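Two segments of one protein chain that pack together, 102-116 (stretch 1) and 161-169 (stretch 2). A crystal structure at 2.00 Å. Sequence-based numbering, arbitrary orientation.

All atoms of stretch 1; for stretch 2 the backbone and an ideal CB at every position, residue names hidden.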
# COMPACT_ATOMS: atom_id res chain seq x y z
N THR A 102 -5.36 -22.19 -26.09
CA THR A 102 -5.13 -21.72 -24.73
C THR A 102 -6.46 -21.44 -24.03
O THR A 102 -6.64 -21.77 -22.86
CB THR A 102 -4.27 -20.46 -24.72
OG1 THR A 102 -2.97 -20.77 -25.25
CG2 THR A 102 -4.11 -19.91 -23.31
N MSE A 103 -7.39 -20.83 -24.75
CA MSE A 103 -8.71 -20.55 -24.20
C MSE A 103 -9.51 -21.83 -23.98
O MSE A 103 -10.20 -21.97 -22.97
CB MSE A 103 -9.48 -19.60 -25.11
CG MSE A 103 -8.93 -18.18 -25.14
SE MSE A 103 -8.88 -17.36 -23.35
CE MSE A 103 -7.12 -17.74 -22.90
N ARG A 104 -9.43 -22.76 -24.92
CA ARG A 104 -10.15 -24.02 -24.75
C ARG A 104 -9.68 -24.73 -23.48
O ARG A 104 -10.48 -25.26 -22.72
CB ARG A 104 -10.01 -24.93 -25.97
CG ARG A 104 -10.89 -24.49 -27.15
CD ARG A 104 -10.99 -25.57 -28.22
NE ARG A 104 -9.76 -25.69 -28.99
CZ ARG A 104 -9.53 -25.01 -30.11
NH1 ARG A 104 -8.37 -25.17 -30.75
NH2 ARG A 104 -10.44 -24.17 -30.59
N GLU A 105 -8.37 -24.72 -23.26
CA GLU A 105 -7.79 -25.39 -22.11
C GLU A 105 -8.15 -24.67 -20.81
O GLU A 105 -8.44 -25.30 -19.79
CB GLU A 105 -6.28 -25.51 -22.27
CG GLU A 105 -5.59 -26.22 -21.12
CD GLU A 105 -5.92 -27.70 -21.05
OE1 GLU A 105 -6.65 -28.22 -21.93
OE2 GLU A 105 -5.44 -28.35 -20.10
N THR A 106 -8.13 -23.34 -20.83
CA THR A 106 -8.57 -22.57 -19.67
C THR A 106 -10.02 -22.90 -19.30
O THR A 106 -10.34 -23.18 -18.15
CB THR A 106 -8.46 -21.06 -19.90
OG1 THR A 106 -7.10 -20.72 -20.22
CG2 THR A 106 -8.87 -20.32 -18.63
N VAL A 107 -10.89 -22.88 -20.30
CA VAL A 107 -12.29 -23.19 -20.07
C VAL A 107 -12.50 -24.64 -19.60
O VAL A 107 -13.30 -24.91 -18.70
CB VAL A 107 -13.15 -22.88 -21.31
CG1 VAL A 107 -14.58 -23.39 -21.13
CG2 VAL A 107 -13.13 -21.38 -21.59
N ARG A 108 -11.77 -25.58 -20.20
CA ARG A 108 -11.88 -26.98 -19.77
C ARG A 108 -11.56 -27.14 -18.28
O ARG A 108 -12.20 -27.92 -17.57
CB ARG A 108 -10.94 -27.88 -20.58
CG ARG A 108 -11.11 -29.38 -20.28
CD ARG A 108 -10.09 -30.25 -21.03
NE ARG A 108 -8.71 -30.02 -20.57
CZ ARG A 108 -8.16 -30.58 -19.49
NH1 ARG A 108 -8.87 -31.41 -18.73
NH2 ARG A 108 -6.91 -30.31 -19.17
N LEU A 109 -10.55 -26.42 -17.80
CA LEU A 109 -10.13 -26.54 -16.41
C LEU A 109 -11.05 -25.79 -15.46
O LEU A 109 -11.15 -26.14 -14.29
CB LEU A 109 -8.71 -26.04 -16.25
CG LEU A 109 -7.61 -26.88 -16.92
CD1 LEU A 109 -6.29 -26.12 -16.90
CD2 LEU A 109 -7.45 -28.24 -16.23
N ALA A 110 -11.72 -24.78 -15.98
CA ALA A 110 -12.45 -23.82 -15.15
C ALA A 110 -13.93 -24.14 -14.97
O ALA A 110 -14.57 -23.64 -14.05
CB ALA A 110 -12.30 -22.42 -15.72
N LYS A 111 -14.48 -24.95 -15.88
CA LYS A 111 -15.91 -25.22 -15.88
C LYS A 111 -16.21 -26.65 -15.43
O LYS A 111 -15.52 -27.58 -15.83
CB LYS A 111 -16.51 -25.02 -17.28
CG LYS A 111 -16.47 -23.61 -17.79
CD LYS A 111 -17.39 -22.71 -17.00
CE LYS A 111 -17.13 -21.24 -17.31
NZ LYS A 111 -17.91 -20.75 -18.46
N TYR A 112 -17.25 -26.80 -14.62
CA TYR A 112 -17.74 -28.12 -14.23
C TYR A 112 -18.38 -28.81 -15.43
O TYR A 112 -18.84 -28.15 -16.36
CB TYR A 112 -18.81 -27.99 -13.14
CG TYR A 112 -18.30 -27.48 -11.82
CD1 TYR A 112 -17.29 -28.15 -11.14
CD2 TYR A 112 -18.83 -26.33 -11.24
CE1 TYR A 112 -16.82 -27.70 -9.91
CE2 TYR A 112 -18.37 -25.87 -10.01
CZ TYR A 112 -17.37 -26.55 -9.36
OH TYR A 112 -16.91 -26.10 -8.13
N PRO A 113 -18.44 -30.15 -15.41
CA PRO A 113 -19.17 -30.82 -16.50
C PRO A 113 -20.59 -30.26 -16.63
O PRO A 113 -21.17 -29.88 -15.61
CB PRO A 113 -19.20 -32.28 -16.05
CG PRO A 113 -17.94 -32.43 -15.21
CD PRO A 113 -17.85 -31.11 -14.46
N PRO A 114 -21.16 -30.23 -17.85
CA PRO A 114 -20.58 -30.73 -19.10
C PRO A 114 -19.77 -29.68 -19.87
O PRO A 114 -19.28 -29.97 -20.96
CB PRO A 114 -21.83 -31.11 -19.92
CG PRO A 114 -22.84 -30.10 -19.49
CD PRO A 114 -22.56 -29.80 -18.02
N LEU A 115 -19.62 -28.48 -19.32
CA LEU A 115 -18.91 -27.42 -20.02
C LEU A 115 -17.39 -27.55 -19.90
O LEU A 115 -16.65 -26.91 -20.65
CB LEU A 115 -19.38 -26.05 -19.55
CG LEU A 115 -20.84 -25.69 -19.83
CD1 LEU A 115 -21.18 -24.28 -19.32
CD2 LEU A 115 -21.16 -25.82 -21.32
N GLY A 116 -16.94 -28.37 -18.96
CA GLY A 116 -15.51 -28.54 -18.70
C GLY A 116 -15.27 -29.72 -17.78
O GLY A 116 -16.18 -30.52 -17.53
N UNK A 161 -10.62 -16.10 -33.91
CA UNK A 161 -10.48 -17.48 -33.47
C UNK A 161 -10.33 -17.55 -31.94
O UNK A 161 -10.92 -18.40 -31.28
CB UNK A 161 -9.28 -18.13 -34.16
N UNK A 162 -9.55 -16.64 -31.38
CA UNK A 162 -9.35 -16.66 -29.94
C UNK A 162 -10.65 -16.35 -29.20
O UNK A 162 -11.03 -17.06 -28.27
CB UNK A 162 -8.26 -15.66 -29.54
N UNK A 163 -11.35 -15.31 -29.64
CA UNK A 163 -12.55 -14.85 -28.93
C UNK A 163 -13.82 -15.65 -29.22
O UNK A 163 -14.83 -15.47 -28.54
CB UNK A 163 -12.81 -13.38 -29.28
N UNK A 164 -13.78 -16.54 -30.21
CA UNK A 164 -14.94 -17.37 -30.53
C UNK A 164 -15.06 -18.59 -29.62
O UNK A 164 -16.08 -19.27 -29.62
CB UNK A 164 -14.87 -17.83 -31.99
N UNK A 165 -14.01 -18.88 -28.85
CA UNK A 165 -14.05 -20.02 -27.95
C UNK A 165 -15.16 -19.82 -26.91
O UNK A 165 -15.25 -18.78 -26.28
CB UNK A 165 -12.69 -20.22 -27.27
N UNK A 166 -16.01 -20.83 -26.76
CA UNK A 166 -17.09 -20.78 -25.80
C UNK A 166 -16.54 -20.71 -24.37
O UNK A 166 -15.65 -21.48 -24.00
CB UNK A 166 -18.00 -22.00 -25.97
N UNK A 167 -17.04 -19.77 -23.58
CA UNK A 167 -16.56 -19.60 -22.22
C UNK A 167 -15.65 -18.40 -22.06
O UNK A 167 -15.28 -18.06 -20.94
CB UNK A 167 -15.82 -20.86 -21.77
N UNK A 168 -15.27 -17.76 -23.15
CA UNK A 168 -14.44 -16.56 -23.04
C UNK A 168 -15.34 -15.36 -22.76
O UNK A 168 -16.17 -15.01 -23.59
CB UNK A 168 -13.62 -16.34 -24.31
N UNK A 169 -15.17 -14.74 -21.61
CA UNK A 169 -16.10 -13.68 -21.20
C UNK A 169 -15.68 -12.30 -21.68
O UNK A 169 -16.53 -11.47 -22.01
CB UNK A 169 -16.23 -13.66 -19.68

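Position 161 lies on a helix, and its ideal CB has nothing of stretch 1 within 5.5 Å, so many residues would serve; it is Ser161, which makes no contact across the interface. At 162, still helical, CA-to-CB points sideways and the ideal CB lies 5.1 Å from Met103 CG. A branched or longer apolar side chain could close that gap. The residue is Ile162, whose CG2 comes within 3.9 Å of Met103 CG.

Positions 163 and 164 are little constrained by stretch 1. The CA-to-CB bond of 163 points away, and 164 is out of reach; they are Leu163 and Ala164, neither of which touches stretch 1.

Position 165 is different. CA-to-CB points toward the helix of stretch 1, and the ideal CB lies 3.9 Å from Met103 CB and 4.6 Å from Arg104 CG. The space is shallow and lined by aliphatic carbon, which favours a compact apolar side chain such as valine, with alanine or threonine also conceivable. It is Val165, with chi1 t. Its CG1 fits between two neighbouring residues of the helix, 3.9 Å from Met103 CB and 3.8 Å from Arg104 CG.

At 166 the CB points sideways with no atom of stretch 1 nearby, so a long side chain is needed to make contact; the carbonyl of Leu115 offers an acceptor, reachable directly by a donor or through water. Gln166 is extended, with chi1 and chi2 both t, and brings OE1 to 3.9 Å from Leu115 CD2. One water donates to both Gln166 OE1 (3.0 Å) and Leu115 O (2.9 Å), joining two acceptors that could not bond each other.

Position 167 calls for glycine on two grounds. Its phi/psi of 104/-8 would jam a CB against the preceding carbonyl oxygen, and the ideal CB would lie 2.7 Å from Val107 CG2, a clash. Gly167 sits third in a type II turn from Val165 to 168, and lets the chain approach closely: its CA is 3.9 Å from Val107 CG2. A water accepts from Lys111 NZ at 2.8 Å and lies 2.6 Å from Gly167 O, a possible link between the stretches.

At 168 the sideways CB lies 4.9 Å from Met103 SE, suiting a modest apolar group. Val168 places CG2 3.9 Å from Met103 CG, while its backbone N bonds Val165 O at 3.3 Å, closing the turn.

The CB of 169 has no neighbour in stretch 1, but a polar side chain could reach the water beside Lys111. Asp169 does so, with OD2 2.8 Å from that water's O.

Stretch 2 (161-169) SILAVQGVD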
# COMPACT_ATOMS: atom_id res chain seq x y z
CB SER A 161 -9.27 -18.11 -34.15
OG SER A 161 -9.12 -19.46 -33.76
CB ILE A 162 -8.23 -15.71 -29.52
CG1 ILE A 162 -6.90 -16.21 -30.09
CG2 ILE A 162 -8.18 -15.57 -27.99
CD1 ILE A 162 -5.75 -15.22 -30.00
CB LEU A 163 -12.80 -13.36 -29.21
CG LEU A 163 -11.65 -12.43 -28.81
CD1 LEU A 163 -12.06 -10.97 -28.99
CD2 LEU A 163 -11.23 -12.70 -27.38
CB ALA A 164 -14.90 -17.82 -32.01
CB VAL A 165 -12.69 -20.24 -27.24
CG1 VAL A 165 -12.81 -21.30 -26.18
CG2 VAL A 165 -11.61 -20.65 -28.28
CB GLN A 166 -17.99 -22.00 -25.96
CG GLN A 166 -19.16 -22.05 -24.99
CD GLN A 166 -19.93 -23.36 -25.09
OE1 GLN A 166 -19.54 -24.38 -24.52
NE2 GLN A 166 -21.03 -23.34 -25.84
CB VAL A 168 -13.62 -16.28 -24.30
CG1 VAL A 168 -12.83 -14.98 -24.14
CG2 VAL A 168 -12.69 -17.45 -24.60
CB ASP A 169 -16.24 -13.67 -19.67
CG ASP A 169 -16.88 -14.95 -19.15
OD1 ASP A 169 -17.99 -15.27 -19.62
OD2 ASP A 169 -16.26 -15.64 -18.32
O HOH W 1 -16.55 -18.36 -18.65
O HOH W 2 -17.32 -24.85 -22.51
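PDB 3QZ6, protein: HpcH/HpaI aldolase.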